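Local coordinates for protein terminal oxygenase component of carbazole 1,9a-dioxygenase (Nocardioides aromaticivorans, PDB 3GCF) that probably dihydroxylates carbazole at its angular position, using electrons passed from a Rieske [2Fe-2S] cluster to a mononuclear non-heme iron, at residues 279-289 with 299-307; 201-209 with 251-262. All coordinates share one frame; numbering follows the deposited sequence.

Contact 1: residues 279-289 with 299-307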
loop_
_atom_site.group_PDB
_atom_site.type_symbol
_atom_site.label_atom_id
_atom_site.label_comp_id
_atom_site.label_asym_id
_atom_site.label_seq_id
_atom_site.Cartn_x
_atom_site.Cartn_y
_atom_site.Cartn_z
ATOM N N PHE A 279 33.152 19.468 10.262
ATOM C CA PHE A 279 31.777 19.368 10.734
ATOM C C PHE A 279 31.609 18.008 11.394
ATOM O O PHE A 279 32.240 17.042 10.975
ATOM C CB PHE A 279 30.810 19.483 9.553
ATOM C CG PHE A 279 29.414 19.857 9.947
ATOM C CD1 PHE A 279 29.076 21.189 10.172
ATOM C CD2 PHE A 279 28.443 18.873 10.138
ATOM C CE1 PHE A 279 27.785 21.539 10.588
ATOM C CE2 PHE A 279 27.153 19.210 10.555
ATOM C CZ PHE A 279 26.822 20.543 10.782
ATOM N N PRO A 280 30.753 17.906 12.429
ATOM C CA PRO A 280 29.924 18.956 13.041
ATOM C C PRO A 280 30.677 19.789 14.075
ATOM O O PRO A 280 30.081 20.580 14.811
ATOM C CB PRO A 280 28.783 18.163 13.667
ATOM C CG PRO A 280 29.482 16.918 14.129
ATOM C CD PRO A 280 30.383 16.577 12.954
ATOM N N ASP A 281 31.992 19.603 14.121
ATOM C CA ASP A 281 32.854 20.322 15.056
ATOM C C ASP A 281 34.169 20.626 14.336
ATOM O O ASP A 281 34.538 19.934 13.385
ATOM C CB ASP A 281 33.127 19.443 16.284
ATOM C CG ASP A 281 33.892 20.172 17.375
ATOM O OD1 ASP A 281 33.265 20.958 18.119
ATOM O OD2 ASP A 281 35.123 19.966 17.484
ATOM N N PRO A 282 34.893 21.671 14.768
ATOM C CA PRO A 282 36.163 21.991 14.105
ATOM C C PRO A 282 37.135 20.804 14.071
ATOM O O PRO A 282 37.921 20.668 13.136
ATOM C CB PRO A 282 36.708 23.150 14.939
ATOM C CG PRO A 282 35.460 23.858 15.369
ATOM C CD PRO A 282 34.545 22.703 15.763
ATOM N N THR A 283 37.074 19.951 15.091
ATOM C CA THR A 283 37.969 18.795 15.182
ATOM C C THR A 283 37.498 17.574 14.400
ATOM O O THR A 283 38.063 16.490 14.545
ATOM C CB THR A 283 38.143 18.335 16.635
ATOM O OG1 THR A 283 36.878 17.885 17.136
ATOM C CG2 THR A 283 38.658 19.475 17.513
ATOM N N LEU A 284 36.478 17.739 13.568
ATOM C CA LEU A 284 35.952 16.605 12.817
ATOM C C LEU A 284 35.608 16.919 11.370
ATOM O O LEU A 284 35.410 18.074 10.998
ATOM C CB LEU A 284 34.679 16.083 13.496
ATOM C CG LEU A 284 34.764 15.571 14.934
ATOM C CD1 LEU A 284 33.358 15.362 15.481
ATOM C CD2 LEU A 284 35.560 14.275 14.970
ATOM N N ILE A 285 35.535 15.867 10.564
ATOM C CA ILE A 285 35.137 15.987 9.173
ATOM C C ILE A 285 33.955 15.021 9.018
ATOM O O ILE A 285 33.985 13.912 9.554
ATOM C CB ILE A 285 36.281 15.595 8.215
ATOM C CG1 ILE A 285 37.357 16.685 8.235
ATOM C CG2 ILE A 285 35.741 15.403 6.791
ATOM C CD1 ILE A 285 38.536 16.407 7.312
ATOM N N GLN A 286 32.911 15.451 8.315
ATOM C CA GLN A 286 31.732 14.612 8.118
ATOM C C GLN A 286 31.566 14.136 6.683
ATOM O O GLN A 286 31.587 14.927 5.745
ATOM C CB GLN A 286 30.457 15.352 8.548
ATOM C CG GLN A 286 29.190 14.482 8.492
ATOM C CD GLN A 286 28.032 15.058 9.308
ATOM O OE1 GLN A 286 28.231 15.555 10.420
ATOM N NE2 GLN A 286 26.817 14.971 8.768
ATOM N N TYR A 287 31.395 12.829 6.524
ATOM C CA TYR A 287 31.208 12.234 5.210
ATOM C C TYR A 287 29.793 11.680 5.150
ATOM O O TYR A 287 29.255 11.222 6.160
ATOM C CB TYR A 287 32.208 11.091 4.994
ATOM C CG TYR A 287 33.658 11.527 4.947
ATOM C CD1 TYR A 287 34.193 12.125 3.802
ATOM C CD2 TYR A 287 34.494 11.351 6.052
ATOM C CE1 TYR A 287 35.537 12.539 3.759
ATOM C CE2 TYR A 287 35.837 11.762 6.020
ATOM C CZ TYR A 287 36.348 12.352 4.872
ATOM O OH TYR A 287 37.666 12.758 4.842
ATOM N N GLU A 288 29.186 11.724 3.971
ATOM C CA GLU A 288 27.844 11.201 3.809
ATOM C C GLU A 288 27.733 10.425 2.511
ATOM O O GLU A 288 28.269 10.839 1.477
ATOM C CB GLU A 288 26.808 12.333 3.822
ATOM C CG GLU A 288 26.865 13.225 5.059
ATOM C CD GLU A 288 25.598 14.040 5.262
ATOM O OE1 GLU A 288 24.932 14.394 4.263
ATOM O OE2 GLU A 288 25.273 14.337 6.429
ATOM N N PHE A 289 27.053 9.284 2.580
ATOM C CA PHE A 289 26.825 8.442 1.410
ATOM C C PHE A 289 25.313 8.309 1.277
ATOM O O PHE A 289 24.589 8.357 2.276
ATOM C CB PHE A 289 27.441 7.052 1.591
ATOM C CG PHE A 289 28.929 7.061 1.815
ATOM C CD1 PHE A 289 29.464 7.459 3.036
ATOM C CD2 PHE A 289 29.796 6.638 0.813
ATOM C CE1 PHE A 289 30.843 7.431 3.256
ATOM C CE2 PHE A 289 31.176 6.606 1.025
ATOM C CZ PHE A 289 31.699 7.001 2.246
ATOM N N GLU A 299 20.049 4.504 1.447
ATOM C CA GLU A 299 20.640 4.293 2.757
ATOM C C GLU A 299 21.576 5.464 3.002
ATOM O O GLU A 299 22.546 5.671 2.265
ATOM C CB GLU A 299 21.421 2.980 2.801
ATOM C CG GLU A 299 21.891 2.602 4.200
ATOM C CD GLU A 299 20.759 2.113 5.100
ATOM O OE1 GLU A 299 19.590 2.111 4.659
ATOM O OE2 GLU A 299 21.042 1.724 6.254
ATOM N N TYR A 300 21.265 6.228 4.039
ATOM C CA TYR A 300 22.030 7.408 4.404
ATOM C C TYR A 300 23.102 7.060 5.435
ATOM O O TYR A 300 22.785 6.669 6.553
ATOM C CB TYR A 300 21.043 8.450 4.945
ATOM C CG TYR A 300 21.613 9.718 5.546
ATOM C CD1 TYR A 300 22.704 10.376 4.972
ATOM C CD2 TYR A 300 21.006 10.300 6.663
ATOM C CE1 TYR A 300 23.173 11.587 5.501
ATOM C CE2 TYR A 300 21.459 11.502 7.195
ATOM C CZ TYR A 300 22.540 12.142 6.614
ATOM O OH TYR A 300 22.973 13.333 7.155
ATOM N N PHE A 301 24.368 7.177 5.037
ATOM C CA PHE A 301 25.493 6.905 5.935
ATOM C C PHE A 301 26.075 8.239 6.389
ATOM O O PHE A 301 26.248 9.152 5.585
ATOM C CB PHE A 301 26.627 6.139 5.228
ATOM C CG PHE A 301 26.325 4.690 4.927
ATOM C CD1 PHE A 301 25.422 4.339 3.928
ATOM C CD2 PHE A 301 26.997 3.676 5.610
ATOM C CE1 PHE A 301 25.192 2.996 3.606
ATOM C CE2 PHE A 301 26.776 2.322 5.300
ATOM C CZ PHE A 301 25.871 1.982 4.292
ATOM N N GLN A 302 26.378 8.348 7.676
ATOM C CA GLN A 302 26.995 9.546 8.215
ATOM C C GLN A 302 28.246 9.029 8.904
ATOM O O GLN A 302 28.144 8.215 9.814
ATOM C CB GLN A 302 26.090 10.217 9.241
ATOM C CG GLN A 302 24.835 10.829 8.671
ATOM C CD GLN A 302 23.810 11.092 9.743
ATOM O OE1 GLN A 302 23.224 10.161 10.293
ATOM N NE2 GLN A 302 23.594 12.361 10.060
ATOM N N VAL A 303 29.417 9.489 8.475
ATOM C CA VAL A 303 30.669 9.025 9.066
ATOM C C VAL A 303 31.544 10.191 9.488
ATOM O O VAL A 303 31.871 11.067 8.683
ATOM C CB VAL A 303 31.466 8.144 8.073
ATOM C CG1 VAL A 303 32.600 7.429 8.802
ATOM C CG2 VAL A 303 30.542 7.134 7.412
ATOM N N LEU A 304 31.924 10.197 10.759
ATOM C CA LEU A 304 32.755 11.260 11.299
ATOM C C LEU A 304 34.214 10.826 11.361
ATOM O O LEU A 304 34.525 9.714 11.786
ATOM C CB LEU A 304 32.249 11.653 12.689
ATOM C CG LEU A 304 30.796 12.154 12.714
ATOM C CD1 LEU A 304 30.449 12.636 14.114
ATOM C CD2 LEU A 304 30.608 13.283 11.707
ATOM N N GLN A 305 35.102 11.714 10.926
ATOM C CA GLN A 305 36.533 11.440 10.899
ATOM C C GLN A 305 37.317 12.339 11.845
ATOM O O GLN A 305 37.232 13.564 11.777
ATOM C CB GLN A 305 37.065 11.614 9.480
ATOM C CG GLN A 305 38.574 11.476 9.343
ATOM C CD GLN A 305 39.021 11.637 7.903
ATOM O OE1 GLN A 305 38.705 12.634 7.259
ATOM N NE2 GLN A 305 39.749 10.656 7.389
ATOM N N ARG A 306 38.096 11.708 12.715
ATOM C CA ARG A 306 38.910 12.415 13.689
ATOM C C ARG A 306 40.383 12.032 13.541
ATOM O O ARG A 306 40.719 10.857 13.418
ATOM C CB ARG A 306 38.426 12.061 15.097
ATOM C CG ARG A 306 39.395 12.414 16.217
ATOM C CD ARG A 306 39.625 13.907 16.311
ATOM N NE ARG A 306 38.444 14.633 16.765
ATOM C CZ ARG A 306 37.942 14.553 17.996
ATOM N NH1 ARG A 306 38.521 13.770 18.894
ATOM N NH2 ARG A 306 36.877 15.273 18.337
ATOM N N LYS A 307 41.260 13.027 13.545
ATOM C CA LYS A 307 42.692 12.760 13.443
ATOM C C LYS A 307 43.128 12.204 14.799
ATOM O O LYS A 307 42.738 12.732 15.842
ATOM C CB LYS A 307 43.451 14.055 13.129
ATOM C CG LYS A 307 44.922 13.852 12.779
ATOM C CD LYS A 307 45.584 15.156 12.347
ATOM C CE LYS A 307 47.050 14.934 11.990
ATOM N NZ LYS A 307 47.744 16.188 11.557
HETATM O O HOH W 1 40.533 15.927 13.504
#
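Tyr300 reaches Glu288 across the strand pair and donates a hydrogen bond from OH to OE2, 2.6 Å. The carboxylate stands nearly upright to the ring, planes 83° apart, with its carbon at the ring edge. CG anti to the backbone N (chi1 173°) carries the Tyr300 ring toward strand 285-292. Gln286 NE2 grips the same OE2 at 2.9 Å from the opposite face of the carboxylate plane. Glu288 OE1 is hydrogen-bonded to Tyr290 OH. With an alanine here in place of Glu288, the Tyr300 hydroxyl and Gln286 NE2 would probably lose their shared acceptor, and the amide would be left leaning on Asn334. Leu304 lies alongside Gln286 on this face, and its CD2 meets Pro280 CD tip to tip at 3.5 Å. On the other face Tyr287 OH donates to Gln305 OE1 at 2.6 Å, from above the amide plane. Gln305 NE2 is hydrogen-bonded to Gly158 O and Thr164 OG1. Phe289 CD1 packs on Phe301 CB at 3.8 Å. In the turn 281-284 that precedes strand 285-292, Arg306 holds Thr283 side-on: NE bonds the carbonyl O and NH2 bonds OG1, both 2.9 Å. Its NH2 also salt-bridges Glu320. Asp281 OD2 accepts from Thr283 N, an Asx turn, and also from Thr283 OG1. The backbones pair antiparallel from Ile285-Gln305 to Phe289-Phe301. This is a beta hairpin in the seven-stranded antiparallel sheet of the catalytic domain, Tyr300 about 6 Å from the iron by its side chain.

Contact 2: residues 201-209 with 251-262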
loop_
_atom_site.group_PDB
_atom_site.type_symbol
_atom_site.label_atom_id
_atom_site.label_comp_id
_atom_site.label_asym_id
_atom_site.label_seq_id
_atom_site.Cartn_x
_atom_site.Cartn_y
_atom_site.Cartn_z
ATOM N N GLY A 201 24.107 24.283 20.932
ATOM C CA GLY A 201 24.742 23.174 21.622
ATOM C C GLY A 201 26.255 23.142 21.472
ATOM O O GLY A 201 26.972 22.843 22.430
ATOM N N ASN A 202 26.752 23.447 20.276
ATOM C CA ASN A 202 28.189 23.439 20.048
ATOM C C ASN A 202 28.728 24.845 19.760
ATOM O O ASN A 202 29.773 25.000 19.135
ATOM C CB ASN A 202 28.539 22.473 18.905
ATOM C CG ASN A 202 30.017 22.102 18.883
ATOM O OD1 ASN A 202 30.653 22.000 19.930
ATOM N ND2 ASN A 202 30.562 21.878 17.693
ATOM N N ARG A 203 28.003 25.860 20.229
ATOM C CA ARG A 203 28.395 27.263 20.070
ATOM C C ARG A 203 28.810 27.616 18.656
ATOM O O ARG A 203 29.811 28.297 18.449
ATOM C CB ARG A 203 29.551 27.598 21.021
ATOM C CG ARG A 203 29.203 27.494 22.492
ATOM C CD ARG A 203 30.380 27.901 23.380
ATOM N NE ARG A 203 31.458 26.907 23.400
ATOM C CZ ARG A 203 32.679 27.098 22.902
ATOM N NH1 ARG A 203 33.005 28.254 22.331
ATOM N NH2 ARG A 203 33.583 26.129 22.984
ATOM N N LEU A 204 28.036 27.162 17.682
ATOM C CA LEU A 204 28.356 27.415 16.289
ATOM C C LEU A 204 27.931 28.780 15.770
ATOM O O LEU A 204 26.863 29.286 16.119
ATOM C CB LEU A 204 27.700 26.360 15.393
ATOM C CG LEU A 204 27.922 24.870 15.642
ATOM C CD1 LEU A 204 27.217 24.085 14.527
ATOM C CD2 LEU A 204 29.415 24.553 15.656
ATOM N N ALA A 205 28.787 29.378 14.950
ATOM C CA ALA A 205 28.459 30.637 14.296
ATOM C C ALA A 205 27.916 29.997 13.028
ATOM O O ALA A 205 28.681 29.605 12.150
ATOM C CB ALA A 205 29.720 31.443 13.992
ATOM N N PHE A 206 26.598 29.853 12.947
ATOM C CA PHE A 206 26.006 29.178 11.800
ATOM C C PHE A 206 25.092 30.075 10.988
ATOM O O PHE A 206 24.066 30.541 11.481
ATOM C CB PHE A 206 25.240 27.948 12.292
ATOM C CG PHE A 206 25.060 26.890 11.249
ATOM C CD1 PHE A 206 26.160 26.211 10.733
ATOM C CD2 PHE A 206 23.792 26.563 10.785
ATOM C CE1 PHE A 206 25.997 25.221 9.769
ATOM C CE2 PHE A 206 23.620 25.572 9.820
ATOM C CZ PHE A 206 24.723 24.902 9.314
ATOM N N PRO A 207 25.444 30.312 9.717
ATOM C CA PRO A 207 24.636 31.168 8.848
ATOM C C PRO A 207 23.382 30.486 8.309
ATOM O O PRO A 207 23.234 29.270 8.414
ATOM C CB PRO A 207 25.617 31.545 7.747
ATOM C CG PRO A 207 26.393 30.276 7.571
ATOM C CD PRO A 207 26.644 29.824 9.009
ATOM N N TYR A 208 22.479 31.285 7.743
ATOM C CA TYR A 208 21.248 30.766 7.166
ATOM C C TYR A 208 21.520 30.238 5.761
ATOM O O TYR A 208 20.700 29.524 5.181
ATOM C CB TYR A 208 20.178 31.860 7.103
ATOM C CG TYR A 208 19.721 32.347 8.457
ATOM C CD1 TYR A 208 19.500 31.448 9.500
ATOM C CD2 TYR A 208 19.490 33.699 8.695
ATOM C CE1 TYR A 208 19.062 31.880 10.747
ATOM C CE2 TYR A 208 19.051 34.145 9.947
ATOM C CZ TYR A 208 18.842 33.225 10.967
ATOM O OH TYR A 208 18.436 33.645 12.213
ATOM N N GLY A 209 22.678 30.601 5.218
ATOM C CA GLY A 209 23.049 30.152 3.890
ATOM C C GLY A 209 24.380 30.714 3.418
ATOM O O GLY A 209 24.907 31.660 4.003
ATOM N N LEU A 251 14.903 37.735 11.099
ATOM C CA LEU A 251 15.619 36.634 11.728
ATOM C C LEU A 251 17.116 36.937 11.729
ATOM O O LEU A 251 17.637 37.487 10.768
ATOM C CB LEU A 251 15.351 35.356 10.927
ATOM C CG LEU A 251 14.804 34.063 11.539
ATOM C CD1 LEU A 251 13.622 34.321 12.462
ATOM C CD2 LEU A 251 14.387 33.148 10.385
ATOM N N SER A 252 17.805 36.593 12.810
ATOM C CA SER A 252 19.248 36.812 12.879
ATOM C C SER A 252 19.909 35.716 13.702
ATOM O O SER A 252 19.422 35.346 14.770
ATOM C CB SER A 252 19.569 38.181 13.478
ATOM O OG SER A 252 18.941 38.341 14.732
ATOM N N ALA A 253 21.015 35.187 13.192
ATOM C CA ALA A 253 21.727 34.128 13.886
ATOM C C ALA A 253 22.441 34.716 15.090
ATOM O O ALA A 253 22.717 35.911 15.139
ATOM C CB ALA A 253 22.732 33.463 12.946
ATOM N N GLU A 254 22.739 33.873 16.065
ATOM C CA GLU A 254 23.424 34.332 17.257
ATOM C C GLU A 254 24.930 34.377 17.010
ATOM O O GLU A 254 25.565 33.351 16.780
ATOM C CB GLU A 254 23.119 33.405 18.436
ATOM C CG GLU A 254 23.626 33.925 19.775
ATOM C CD GLU A 254 22.660 34.892 20.441
ATOM O OE1 GLU A 254 22.067 35.738 19.736
ATOM O OE2 GLU A 254 22.498 34.807 21.679
ATOM N N LEU A 255 25.485 35.584 17.031
ATOM C CA LEU A 255 26.918 35.802 16.843
ATOM C C LEU A 255 27.366 36.566 18.077
ATOM O O LEU A 255 27.338 37.796 18.111
ATOM C CB LEU A 255 27.178 36.632 15.584
ATOM C CG LEU A 255 27.547 35.875 14.304
ATOM C CD1 LEU A 255 26.697 34.627 14.159
ATOM C CD2 LEU A 255 27.373 36.797 13.108
ATOM N N THR A 256 27.753 35.829 19.105
ATOM C CA THR A 256 28.173 36.449 20.346
ATOM C C THR A 256 29.374 35.731 20.949
ATOM O O THR A 256 29.255 34.629 21.479
ATOM C CB THR A 256 26.991 36.490 21.357
ATOM O OG1 THR A 256 27.408 37.138 22.562
ATOM C CG2 THR A 256 26.492 35.085 21.676
ATOM N N GLY A 257 30.530 36.379 20.821
ATOM C CA GLY A 257 31.802 35.885 21.328
ATOM C C GLY A 257 32.644 34.708 20.864
ATOM O O GLY A 257 33.088 34.640 19.720
ATOM N N GLU A 258 32.815 33.736 21.755
ATOM C CA GLU A 258 33.587 32.535 21.444
ATOM C C GLU A 258 32.751 31.414 20.815
ATOM O O GLU A 258 32.380 30.453 21.489
ATOM C CB GLU A 258 34.293 32.017 22.700
ATOM C CG GLU A 258 34.824 33.113 23.610
ATOM C CD GLU A 258 36.279 33.439 23.339
ATOM O OE1 GLU A 258 36.578 33.965 22.245
ATOM O OE2 GLU A 258 37.125 33.172 24.218
ATOM N N GLU A 259 32.498 31.529 19.515
ATOM C CA GLU A 259 31.772 30.499 18.777
ATOM C C GLU A 259 32.699 29.728 17.838
ATOM O O GLU A 259 33.761 30.219 17.456
ATOM C CB GLU A 259 30.618 31.118 17.987
ATOM C CG GLU A 259 29.636 31.908 18.838
ATOM C CD GLU A 259 28.422 32.364 18.055
ATOM O OE1 GLU A 259 28.599 33.053 17.028
ATOM O OE2 GLU A 259 27.290 32.034 18.465
ATOM N N LYS A 260 32.288 28.517 17.469
ATOM C CA LYS A 260 33.065 27.672 16.579
ATOM C C LYS A 260 32.698 27.869 15.118
ATOM O O LYS A 260 31.545 28.141 14.781
ATOM C CB LYS A 260 32.879 26.205 16.969
ATOM C CG LYS A 260 33.253 25.907 18.415
ATOM C CD LYS A 260 33.064 24.432 18.747
ATOM C CE LYS A 260 33.303 24.160 20.220
ATOM N NZ LYS A 260 33.250 22.711 20.501
ATOM N N LYS A 261 33.694 27.724 14.255
ATOM C CA LYS A 261 33.502 27.876 12.827
ATOM C C LYS A 261 33.578 26.503 12.167
ATOM O O LYS A 261 34.523 25.750 12.391
ATOM C CB LYS A 261 34.586 28.792 12.250
ATOM C CG LYS A 261 34.441 29.101 10.761
ATOM C CD LYS A 261 33.323 30.113 10.468
ATOM C CE LYS A 261 31.928 29.515 10.647
ATOM N NZ LYS A 261 30.860 30.550 10.499
ATOM N N VAL A 262 32.578 26.179 11.357
ATOM C CA VAL A 262 32.559 24.895 10.679
ATOM C C VAL A 262 32.213 25.085 9.213
ATOM O O VAL A 262 31.997 26.204 8.764
ATOM C CB VAL A 262 31.542 23.929 11.338
ATOM C CG1 VAL A 262 31.935 23.681 12.801
ATOM C CG2 VAL A 262 30.127 24.505 11.246
HETATM O O HOH W 2 25.002 30.944 15.371
#
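Lys260 and Leu204 form a single backbone bridge between the loop 201-209 and the coil that follows strand 248-252, just after a Schellman motif ends helix 197-201. Lys260 N donates to Arg203 O at 2.7 Å, and Ala205 N returns a bond to Lys260 O at 3.0 Å. Arg203, with positive phi, is the C-prime residue of the motif. The extended Lys260 chain crosses Asn202 at about a right angle and brings NZ to OD1 at 2.8 Å. Lys261 bends at chi2 and chi3 (75° and -72°), so that NZ donates a hydrogen bond to Ala205 O. Leu204 CD2 meets Val262 CG1 at 3.9 Å. The edge of the Phe206 ring faces Val262 CG2. Further along, the Tyr208 hydroxyl end lies against the Leu251-Ala253 backbone, and Ala253 CB packs on Phe206 O.

Outside this shell, Asp281 OD1 forms a salt bridge with Lys260 NZ and a hydrogen bond with Asn202 ND2. Phe206 meets the Phe333 ring at about a right angle, and its side chain is about 4 Å from that of the iron ligand His193. Leu251 packs on Phe89 of a second subunit, which places this end at the trimer interface. A water joins the two segments: it donates to Leu204 O at 2.6 Å and to Glu254 O at 2.8 Å, and accepts from Phe206 N.

From the N terminus, the chain leaves helix 197-201 through 201-209. It passes through strand 209-212, then strands 218-221 and 228-231 of the large sheet and helix 233-236, before the small-sheet strands 237-245 and 248-252. Segment 251-262 then returns to close contact 2, a loop of 41 intervening residues. Strands 265-269 and 273-277 follow. Contact 1 opens next and closes a short hairpin, with nine residues between its segments. The two contacts are in series, neither nested nor crossed, with centres about 19 Å apart. They touch through Asp281 and through Phe279 on Val262. The loop segments beside the small sheet are thus tied to the central sheet near the iron.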